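Local atomic coordinates of CRISPR-associated endonuclease Cas12b (PDB entry 5U31), a protein that uses a guide RNA to recognise and cut invading double-stranded DNA next to a PAM, through a metal-dependent RuvC nuclease domain. Residues A[1026-1030]-A[1041-1045]. The protein carries 3 engineered substitutions. Numbering follows the deposited sequence.
Sequences YSNKV and ERERG
K1029 and E1041 meet through a salt bridge between NZ and OE1; the modelled separation of these two atoms, 2.4 Å, is too short to be taken literally at this resolution. With CG anti to the carbonyl carbon (chi1 -47°) and bends at chi2 and chi3, the lysine chain bends round until its end reaches residues 1041-1045, K1029 CD lying 3.6 Å from R1042 O. The other carboxylate oxygen of E1041, OE2, sits at the edge of the Y1026 ring, close to the ring plane and 3.5 Å from Y1026 CE1, while the carboxylate itself is turned 71° from that plane. Between the backbones, R1042 N donates to V1030 O, and the same acceptor also receives a CA-H...O contact from E1041, whose CA is 3.3 Å from V1030 O. This hydrogen bond lies just beyond the antiparallel pairing of strands 1031-1032 and 1038-1041, at one margin of the Nuc-II sheet. On the incoming side, helix 1019-1026 runs into a type I turn, Y1026 to K1029, closed by a weak hydrogen bond from K1029 N to Y1026 O. N1028 O then comes close to residues 1041-1045, with G1045 N 3.2 Å away. V1030 and R1042 lie side by side: V1030 CG1 rests on one face of the guanidinium, near its rim and 3.7 Å from R1042 CZ, while V1012 of strand 1011-1015 touches both side chains. The charge of R1042 is met by E1010 through NE, and R1044 pairs similarly with D1008 through NH2, both acids lying in the turn between strands 999-1006 and 1011-1015.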
ATOM      1  N   TYR A1026       7.235  22.294 -27.998  1.00 68.10           N
ATOM      2  CA  TYR A1026       6.046  22.430 -28.830  1.00 76.35           C
ATOM      3  C   TYR A1026       5.233  23.688 -28.547  1.00 92.59           C
ATOM      4  O   TYR A1026       4.117  23.813 -29.066  1.00102.64           O
ATOM      5  CB  TYR A1026       5.153  21.195 -28.674  1.00 65.25           C
ATOM      6  CG  TYR A1026       5.843  19.889 -28.998  1.00 57.05           C
ATOM      7  CD1 TYR A1026       5.965  19.450 -30.310  1.00 50.36           C
ATOM      8  CD2 TYR A1026       6.365  19.091 -27.988  1.00 60.78           C
ATOM      9  CE1 TYR A1026       6.596  18.255 -30.609  1.00 57.29           C
ATOM     10  CE2 TYR A1026       6.996  17.895 -28.275  1.00 62.65           C
ATOM     11  CZ  TYR A1026       7.108  17.481 -29.586  1.00 62.89           C
ATOM     12  OH  TYR A1026       7.737  16.290 -29.869  1.00 63.45           O
ATOM     13  N   SER A1027       5.747  24.624 -27.747  1.00 91.22           N
ATOM     14  CA  SER A1027       4.995  25.847 -27.481  1.00 88.22           C
ATOM     15  C   SER A1027       4.785  26.647 -28.761  1.00 93.13           C
ATOM     16  O   SER A1027       3.655  27.021 -29.099  1.00 84.08           O
ATOM     17  CB  SER A1027       5.715  26.694 -26.433  1.00 76.80           C
ATOM     18  OG  SER A1027       6.949  27.176 -26.937  1.00 70.18           O
ATOM     19  N   ASN A1028       5.864  26.908 -29.493  1.00 84.39           N
ATOM     20  CA  ASN A1028       5.818  27.697 -30.717  1.00 91.77           C
ATOM     21  C   ASN A1028       5.358  26.898 -31.932  1.00 94.07           C
ATOM     22  O   ASN A1028       5.512  27.381 -33.060  1.00 99.54           O
ATOM     23  CB  ASN A1028       7.197  28.307 -30.993  1.00 93.85           C
ATOM     24  CG  ASN A1028       8.317  27.276 -30.932  1.00 97.85           C
ATOM     25  OD1 ASN A1028       8.260  26.323 -30.153  1.00101.93           O
ATOM     26  ND2 ASN A1028       9.343  27.467 -31.756  1.00 92.79           N
ATOM     27  N   LYS A1029       4.796  25.707 -31.740  1.00 97.70           N
ATOM     28  CA  LYS A1029       4.509  24.799 -32.840  1.00 78.98           C
ATOM     29  C   LYS A1029       3.052  24.360 -32.799  1.00 69.73           C
ATOM     30  O   LYS A1029       2.407  24.354 -31.747  1.00 67.59           O
ATOM     31  CB  LYS A1029       5.434  23.575 -32.801  1.00 70.59           C
ATOM     32  CG  LYS A1029       6.902  23.926 -32.598  1.00 77.10           C
ATOM     33  CD  LYS A1029       7.782  23.328 -33.680  1.00 83.95           C
ATOM     34  CE  LYS A1029       7.783  21.812 -33.606  1.00 95.71           C
ATOM     35  NZ  LYS A1029       8.660  21.214 -34.647  1.00104.20           N
ATOM     36  N   VAL A1030       2.543  23.974 -33.970  1.00 63.10           N
ATOM     37  CA  VAL A1030       1.142  23.609 -34.140  1.00 61.11           C
ATOM     38  C   VAL A1030       1.062  22.563 -35.248  1.00 61.39           C
ATOM     39  O   VAL A1030       1.938  22.491 -36.114  1.00 70.95           O
ATOM     40  CB  VAL A1030       0.293  24.870 -34.438  1.00 58.46           C
ATOM     41  CG1 VAL A1030      -0.108  24.946 -35.908  1.00 55.32           C
ATOM     42  CG2 VAL A1030      -0.914  24.941 -33.512  1.00 53.43           C
ATOM     43  N   GLU A1041       3.942  19.227 -38.223  1.00 53.53           N
ATOM     44  CA  GLU A1041       4.195  20.407 -37.405  1.00 58.01           C
ATOM     45  C   GLU A1041       4.308  21.669 -38.254  1.00 59.95           C
ATOM     46  O   GLU A1041       4.803  21.644 -39.384  1.00 67.38           O
ATOM     47  CB  GLU A1041       5.480  20.238 -36.591  1.00 63.91           C
ATOM     48  CG  GLU A1041       5.548  18.975 -35.751  1.00 77.67           C
ATOM     49  CD  GLU A1041       6.925  18.749 -35.149  1.00 88.10           C
ATOM     50  OE1 GLU A1041       7.921  19.179 -35.772  1.00 91.75           O
ATOM     51  OE2 GLU A1041       7.013  18.151 -34.053  1.00 85.53           O
ATOM     52  N   ARG A1042       3.847  22.780 -37.686  1.00 65.15           N
ATOM     53  CA  ARG A1042       4.056  24.122 -38.219  1.00 69.60           C
ATOM     54  C   ARG A1042       4.879  24.929 -37.215  1.00 81.95           C
ATOM     55  O   ARG A1042       5.425  24.386 -36.251  1.00 87.20           O
ATOM     56  CB  ARG A1042       2.723  24.803 -38.534  1.00 67.28           C
ATOM     57  CG  ARG A1042       2.165  24.459 -39.898  1.00 61.31           C
ATOM     58  CD  ARG A1042       1.498  25.657 -40.567  1.00 69.66           C
ATOM     59  NE  ARG A1042       0.156  25.942 -40.058  1.00 77.38           N
ATOM     60  CZ  ARG A1042      -0.121  26.857 -39.134  1.00 88.54           C
ATOM     61  NH1 ARG A1042      -1.373  27.047 -38.742  1.00 90.54           N
ATOM     62  NH2 ARG A1042       0.852  27.582 -38.599  1.00 87.21           N
ATOM     63  N   GLU A1043       4.964  26.242 -37.439  1.00 86.19           N
ATOM     64  CA  GLU A1043       5.831  27.109 -36.644  1.00 89.84           C
ATOM     65  C   GLU A1043       5.167  28.464 -36.385  1.00 93.63           C
ATOM     66  O   GLU A1043       5.693  29.521 -36.719  1.00103.73           O
ATOM     67  CB  GLU A1043       7.179  27.304 -37.336  1.00 94.47           C
ATOM     68  CG  GLU A1043       8.035  26.056 -37.409  1.00110.70           C
ATOM     69  CD  GLU A1043       9.226  26.225 -38.327  1.00123.32           C
ATOM     70  OE1 GLU A1043       9.352  27.300 -38.950  1.00127.82           O
ATOM     71  OE2 GLU A1043      10.037  25.280 -38.427  1.00127.97           O
ATOM     72  N   ARG A1044       3.990  28.446 -35.761  1.00 92.45           N
ATOM     73  CA  ARG A1044       3.310  29.699 -35.436  1.00 93.20           C
ATOM     74  C   ARG A1044       2.727  29.765 -34.031  1.00 95.15           C
ATOM     75  O   ARG A1044       2.397  30.870 -33.585  1.00110.90           O
ATOM     76  CB  ARG A1044       2.192  29.981 -36.449  1.00 95.31           C
ATOM     77  CG  ARG A1044       2.687  30.203 -37.869  1.00 92.91           C
ATOM     78  CD  ARG A1044       3.566  31.438 -37.973  1.00 89.29           C
ATOM     79  NE  ARG A1044       4.637  31.246 -38.946  1.00 94.74           N
ATOM     80  CZ  ARG A1044       4.533  31.526 -40.241  1.00102.23           C
ATOM     81  NH1 ARG A1044       5.562  31.313 -41.050  1.00 91.69           N
ATOM     82  NH2 ARG A1044       3.402  32.023 -40.726  1.00110.92           N
ATOM     83  N   GLY A1045       2.585  28.655 -33.313  1.00 91.53           N
ATOM     84  CA  GLY A1045       2.073  28.685 -31.952  1.00 93.34           C
ATOM     85  C   GLY A1045       0.623  29.119 -31.828  1.00 89.72           C
ATOM     86  O   GLY A1045      -0.029  28.867 -30.813  1.00 79.36           O
TER